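Local coordinates for bifunctional protein PutA (Bdellovibrio bacteriovorus, PDB 5UR2) that probably oxidises L-proline to L-glutamate in two steps, using an FAD-dependent proline dehydrogenase and an NAD-dependent L-glutamate gamma-semialdehyde dehydrogenase, at residues A209-S214 against T249-T254; S244-T249 against L276-E281. One frame throughout, in Å; residues are numbered along the deposited sequence.

Both contacts fasten helix 246-257, one of the outer helices of the proline dehydrogenase barrel, to its neighbours: contact 1 ties it to the start of helix 211-232, which precedes it around the barrel, and contact 2 to the turn that opens helix 279-293, which follows. They share T249, and their centres lie about 13 Å apart. The W211 ring of contact 1 also packs against the first turn of 246-257, with CH2 3.5 Å from L248 N. Contact 1 is partly buried and rests on an indole-carboxylate hydrogen bond. Contact 2 is buried and joins an ion pair to an aliphatic contact, with the L276 side chain about 8 Å from the modified flavin.

Contact 1 of 2, residues A209-S214 against T249-T254; sequences AAWDES and TLEVFT
E251 OE1 is gripped by two groups. The indole NE1 of W211 donates a hydrogen bond to it at 2.8 Å, and K215, one turn further along the helix that W211 begins, adds a salt bridge. The indole bond is nearly straight, with an N-H...O angle of 162°, and the oxygen sits almost exactly in the ring plane, at the pyrrole edge of the indole. Seen from the acceptor, the approach is different: NE1 comes from above the carboxylate plane, and the two flat groups stand 77° apart. E251 CD is 3.6 Å from NE1, while OE2 stays 3.8 Å away from it.

In the (beta/alpha)8 barrel of proline dehydrogenase, helices 211-232 and 246-257 are successive outer helices, with strand 235-238 between them in sequence, and this bond joins the N-terminal turn of the first to the middle of the second. The E251 chain runs straight out beyond CG, spanning the gap between the helices, whereas the indole is carried toward it by a chi1 of -173°, which sets CG opposite the backbone N. Further along helix 246-257, V252 packs on K215, L218, K219 and L222; one turn before E251, H247 meets the W211 ring. D212 OD1 lies 5.9 Å from E251 OE1, and the positive charge of K215 would be expected to temper the repulsion between these two carboxylates.

Contact 2 of 2, residues S244-T249 against L276-E281; sequences SVKHLT and LRDSFE
K246, in the first turn of helix 246-257, crosses to the 276-281 segment with the whole length of its side chain. Its CG rests on L276 CD1 at 3.9 Å, the two aliphatic chains sliding past each other in opposite directions. Bends at chi2 (-90°) and chi3 (-63°) then turn the lysine toward D278. There NZ forms a salt bridge with D278 OD2 at 2.9 Å, although the hydrogen bond within that ion pair is weak. NZ is also 3.2 Å from D278 OD1, so it faces both carboxylate oxygens rather than one alone. Further along, T249 turns back on its own helix, OG1 bonding V245 O at 2.6 Å, while T249 N reaches the same carbonyl from the other face of its plane.

The opposing residues form the type I turn L276-S279 that leads from barrel strand 268-273 into helix 279-293, where S279 OG and S279 N both bond L276 O. D278 holds the N-cap position, yet its side chain makes no capping bond and turns to Y243 and K246. Contact 2 therefore joins two successive outer helices of the barrel at their N-terminal ends. The L276 side chain lies about 8 Å from the modified flavin.

D282 is the stronger partner of K246 NZ, through a salt bridge of its own, and Y243 OH is the stronger partner of D278 OD2, which leaves the pair across the contact as the weaker component. With carboxylates from both D278 and D282 around it, the buried lysine is probably held in its charged form.

Contact 1 of 2, residues A209-S214 against T249-T254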
loop_
_atom_site.group_PDB
_atom_site.type_symbol
_atom_site.label_atom_id
_atom_site.label_comp_id
_atom_site.label_asym_id
_atom_site.label_seq_id
_atom_site.Cartn_x
_atom_site.Cartn_y
_atom_site.Cartn_z
ATOM N N ALA B 209 6.566 -28.480 29.601
ATOM C CA ALA B 209 8.020 -28.474 29.573
ATOM C C ALA B 209 8.584 -29.133 30.821
ATOM O O ALA B 209 9.650 -29.760 30.772
ATOM C CB ALA B 209 8.539 -27.039 29.413
ATOM N N ALA B 210 7.859 -29.049 31.929
ATOM C CA ALA B 210 8.187 -29.799 33.138
ATOM C C ALA B 210 7.281 -31.024 33.241
ATOM O O ALA B 210 6.496 -31.182 34.179
ATOM C CB ALA B 210 8.066 -28.910 34.366
ATOM N N TRP B 211 7.412 -31.880 32.222
ATOM C CA TRP B 211 6.518 -33.014 32.037
ATOM C C TRP B 211 6.473 -33.902 33.272
ATOM O O TRP B 211 5.394 -34.186 33.799
ATOM C CB TRP B 211 6.967 -33.818 30.827
ATOM C CG TRP B 211 6.049 -34.931 30.422
ATOM C CD1 TRP B 211 6.140 -36.253 30.782
ATOM C CD2 TRP B 211 4.918 -34.832 29.548
ATOM N NE1 TRP B 211 5.138 -36.970 30.188
ATOM C CE2 TRP B 211 4.369 -36.126 29.431
ATOM C CE3 TRP B 211 4.313 -33.768 28.853
ATOM C CZ2 TRP B 211 3.244 -36.393 28.645
ATOM C CZ3 TRP B 211 3.199 -34.035 28.075
ATOM C CH2 TRP B 211 2.675 -35.336 27.977
ATOM N N ASP B 212 7.635 -34.380 33.728
ATOM C CA ASP B 212 7.659 -35.350 34.823
ATOM C C ASP B 212 7.110 -34.750 36.112
ATOM O O ASP B 212 6.385 -35.416 36.859
ATOM C CB ASP B 212 9.076 -35.871 35.073
ATOM C CG ASP B 212 9.626 -36.684 33.924
ATOM O OD1 ASP B 212 8.840 -37.165 33.085
ATOM O OD2 ASP B 212 10.860 -36.901 33.905
ATOM N N GLU B 213 7.446 -33.491 36.394
ATOM C CA GLU B 213 6.935 -32.864 37.607
ATOM C C GLU B 213 5.416 -32.717 37.550
ATOM O O GLU B 213 4.711 -33.052 38.511
ATOM C CB GLU B 213 7.607 -31.510 37.812
ATOM C CG GLU B 213 7.178 -30.844 39.097
ATOM C CD GLU B 213 8.023 -29.642 39.439
ATOM O OE1 GLU B 213 7.627 -28.893 40.362
ATOM O OE2 GLU B 213 9.080 -29.450 38.787
ATOM N N SER B 214 4.894 -32.244 36.410
ATOM C CA SER B 214 3.451 -32.087 36.241
ATOM C C SER B 214 2.733 -33.416 36.385
ATOM O O SER B 214 1.696 -33.503 37.057
ATOM C CB SER B 214 3.140 -31.483 34.873
ATOM O OG SER B 214 3.670 -30.168 34.749
ATOM N N THR B 249 -2.672 -37.139 30.015
ATOM C CA THR B 249 -3.742 -37.840 30.718
ATOM C C THR B 249 -3.547 -39.349 30.659
ATOM O O THR B 249 -3.807 -40.057 31.639
ATOM C CB THR B 249 -5.097 -37.431 30.140
ATOM O OG1 THR B 249 -5.220 -36.005 30.229
ATOM C CG2 THR B 249 -6.247 -38.081 30.928
ATOM N N LEU B 250 -3.099 -39.861 29.515
ATOM C CA LEU B 250 -2.916 -41.299 29.389
ATOM C C LEU B 250 -1.766 -41.801 30.266
ATOM O O LEU B 250 -1.880 -42.860 30.892
ATOM C CB LEU B 250 -2.701 -41.661 27.921
ATOM C CG LEU B 250 -3.954 -41.419 27.061
ATOM C CD1 LEU B 250 -3.715 -41.823 25.614
ATOM C CD2 LEU B 250 -5.161 -42.139 27.642
ATOM N N GLU B 251 -0.653 -41.059 30.322
ATOM C CA GLU B 251 0.436 -41.430 31.222
ATOM C C GLU B 251 -0.003 -41.340 32.683
ATOM O O GLU B 251 0.311 -42.220 33.489
ATOM C CB GLU B 251 1.662 -40.540 30.975
ATOM C CG GLU B 251 2.307 -40.787 29.628
ATOM C CD GLU B 251 3.657 -40.132 29.486
ATOM O OE1 GLU B 251 4.187 -39.588 30.483
ATOM O OE2 GLU B 251 4.191 -40.161 28.367
ATOM N N VAL B 252 -0.731 -40.283 33.040
ATOM C CA VAL B 252 -1.219 -40.152 34.410
ATOM C C VAL B 252 -2.069 -41.362 34.778
ATOM O O VAL B 252 -1.862 -42.002 35.817
ATOM C CB VAL B 252 -1.995 -38.829 34.562
ATOM C CG1 VAL B 252 -2.785 -38.789 35.851
ATOM C CG2 VAL B 252 -1.042 -37.629 34.457
ATOM N N PHE B 253 -3.021 -41.708 33.907
ATOM C CA PHE B 253 -3.977 -42.772 34.200
ATOM C C PHE B 253 -3.306 -44.133 34.301
ATOM O O PHE B 253 -3.534 -44.885 35.258
ATOM C CB PHE B 253 -5.067 -42.795 33.130
ATOM C CG PHE B 253 -6.049 -43.902 33.302
ATOM C CD1 PHE B 253 -7.079 -43.795 34.232
ATOM C CD2 PHE B 253 -5.971 -45.047 32.510
ATOM C CE1 PHE B 253 -8.009 -44.823 34.380
ATOM C CE2 PHE B 253 -6.886 -46.069 32.659
ATOM C CZ PHE B 253 -7.906 -45.961 33.596
ATOM N N THR B 254 -2.515 -44.488 33.293
ATOM C CA THR B 254 -1.957 -45.831 33.247
ATOM C C THR B 254 -0.935 -46.047 34.361
ATOM O O THR B 254 -0.896 -47.120 34.966
ATOM C CB THR B 254 -1.341 -46.107 31.869
ATOM O OG1 THR B 254 -0.434 -45.051 31.511
ATOM C CG2 THR B 254 -2.426 -46.235 30.812
#

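Contact 2 of 2, residues S244-T249 against L276-E281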
loop_
_atom_site.group_PDB
_atom_site.type_symbol
_atom_site.label_atom_id
_atom_site.label_comp_id
_atom_site.label_asym_id
_atom_site.label_seq_id
_atom_site.Cartn_x
_atom_site.Cartn_y
_atom_site.Cartn_z
ATOM N N SER B 244 -4.119 -30.963 23.890
ATOM C CA SER B 244 -2.889 -30.547 24.560
ATOM C C SER B 244 -2.618 -31.325 25.858
ATOM O O SER B 244 -1.481 -31.326 26.331
ATOM C CB SER B 244 -2.937 -29.049 24.863
ATOM O OG SER B 244 -4.059 -28.763 25.700
ATOM N N VAL B 245 -3.616 -31.986 26.442
ATOM C CA VAL B 245 -3.384 -32.804 27.623
ATOM C C VAL B 245 -3.708 -34.269 27.379
ATOM O O VAL B 245 -3.777 -35.047 28.334
ATOM C CB VAL B 245 -4.170 -32.279 28.847
ATOM C CG1 VAL B 245 -3.798 -30.821 29.159
ATOM C CG2 VAL B 245 -5.672 -32.401 28.623
ATOM N N LYS B 246 -3.927 -34.675 26.122
ATOM C CA LYS B 246 -4.359 -36.054 25.892
ATOM C C LYS B 246 -3.266 -37.039 26.282
ATOM O O LYS B 246 -3.518 -37.992 27.024
ATOM C CB LYS B 246 -4.765 -36.273 24.426
ATOM C CG LYS B 246 -5.430 -37.635 24.170
ATOM C CD LYS B 246 -4.428 -38.746 23.807
ATOM C CE LYS B 246 -3.702 -38.440 22.483
ATOM N NZ LYS B 246 -2.772 -39.542 22.023
ATOM N N HIS B 247 -2.050 -36.835 25.768
ATOM C CA HIS B 247 -0.961 -37.761 26.063
ATOM C C HIS B 247 -0.639 -37.756 27.557
ATOM O O HIS B 247 -0.463 -38.818 28.169
ATOM C CB HIS B 247 0.262 -37.398 25.206
ATOM C CG HIS B 247 1.398 -38.363 25.326
ATOM N ND1 HIS B 247 2.680 -38.063 24.907
ATOM C CD2 HIS B 247 1.453 -39.621 25.831
ATOM C CE1 HIS B 247 3.473 -39.093 25.148
ATOM N NE2 HIS B 247 2.754 -40.049 25.712
ATOM N N LEU B 248 -0.610 -36.572 28.169
ATOM C CA LEU B 248 -0.347 -36.490 29.600
ATOM C C LEU B 248 -1.401 -37.259 30.401
ATOM O O LEU B 248 -1.072 -37.975 31.351
ATOM C CB LEU B 248 -0.284 -35.025 30.023
ATOM C CG LEU B 248 -0.003 -34.698 31.491
ATOM C CD1 LEU B 248 1.362 -35.229 31.909
ATOM C CD2 LEU B 248 -0.094 -33.198 31.718
ATOM N N THR B 249 -2.672 -37.139 30.015
ATOM C CA THR B 249 -3.742 -37.840 30.718
ATOM C C THR B 249 -3.547 -39.349 30.659
ATOM O O THR B 249 -3.807 -40.057 31.639
ATOM C CB THR B 249 -5.097 -37.431 30.140
ATOM O OG1 THR B 249 -5.220 -36.005 30.229
ATOM C CG2 THR B 249 -6.247 -38.081 30.928
ATOM N N LEU B 276 -9.778 -38.375 17.096
ATOM C CA LEU B 276 -8.347 -38.103 17.031
ATOM C C LEU B 276 -7.667 -39.065 16.065
ATOM O O LEU B 276 -7.975 -40.265 16.044
ATOM C CB LEU B 276 -7.687 -38.228 18.405
ATOM C CG LEU B 276 -8.117 -37.182 19.443
ATOM C CD1 LEU B 276 -7.371 -37.390 20.763
ATOM C CD2 LEU B 276 -7.932 -35.761 18.892
ATOM N N ARG B 277 -6.712 -38.531 15.287
ATOM C CA ARG B 277 -5.968 -39.366 14.340
ATOM C C ARG B 277 -5.147 -40.457 15.036
ATOM O O ARG B 277 -4.916 -41.523 14.447
ATOM C CB ARG B 277 -5.053 -38.490 13.465
ATOM C CG ARG B 277 -5.827 -37.507 12.586
ATOM C CD ARG B 277 -4.947 -36.468 11.850
ATOM N NE ARG B 277 -5.820 -35.509 11.168
ATOM C CZ ARG B 277 -6.381 -35.711 9.974
ATOM N NH1 ARG B 277 -6.160 -36.832 9.300
ATOM N NH2 ARG B 277 -7.184 -34.799 9.456
ATOM N N ASP B 278 -4.712 -40.237 16.279
ATOM C CA ASP B 278 -3.857 -41.214 16.943
ATOM C C ASP B 278 -4.621 -42.113 17.904
ATOM O O ASP B 278 -4.011 -42.905 18.626
ATOM C CB ASP B 278 -2.675 -40.511 17.645
ATOM C CG ASP B 278 -3.096 -39.565 18.754
ATOM O OD1 ASP B 278 -4.282 -39.576 19.156
ATOM O OD2 ASP B 278 -2.218 -38.797 19.228
ATOM N N SER B 279 -5.949 -42.066 17.868
ATOM C CA SER B 279 -6.730 -42.792 18.853
ATOM C C SER B 279 -6.679 -44.309 18.643
ATOM O O SER B 279 -6.714 -45.069 19.624
ATOM C CB SER B 279 -8.165 -42.258 18.836
ATOM O OG SER B 279 -8.725 -42.298 17.518
ATOM N N PHE B 280 -6.616 -44.788 17.399
ATOM C CA PHE B 280 -6.520 -46.239 17.238
ATOM C C PHE B 280 -5.190 -46.755 17.776
ATOM O O PHE B 280 -5.140 -47.822 18.393
ATOM C CB PHE B 280 -6.734 -46.654 15.776
ATOM C CG PHE B 280 -6.687 -48.150 15.552
ATOM C CD1 PHE B 280 -7.581 -48.998 16.211
ATOM C CD2 PHE B 280 -5.800 -48.707 14.630
ATOM C CE1 PHE B 280 -7.548 -50.394 16.002
ATOM C CE2 PHE B 280 -5.767 -50.076 14.400
ATOM C CZ PHE B 280 -6.644 -50.933 15.090
ATOM N N GLU B 281 -4.105 -46.008 17.580
ATOM C CA GLU B 281 -2.836 -46.424 18.172
ATOM C C GLU B 281 -2.909 -46.429 19.696
ATOM O O GLU B 281 -2.361 -47.334 20.340
ATOM C CB GLU B 281 -1.697 -45.541 17.682
ATOM C CG GLU B 281 -1.246 -45.879 16.264
ATOM C CD GLU B 281 -0.438 -44.754 15.615
ATOM O OE1 GLU B 281 -1.025 -43.721 15.218
ATOM O OE2 GLU B 281 0.794 -44.918 15.505
#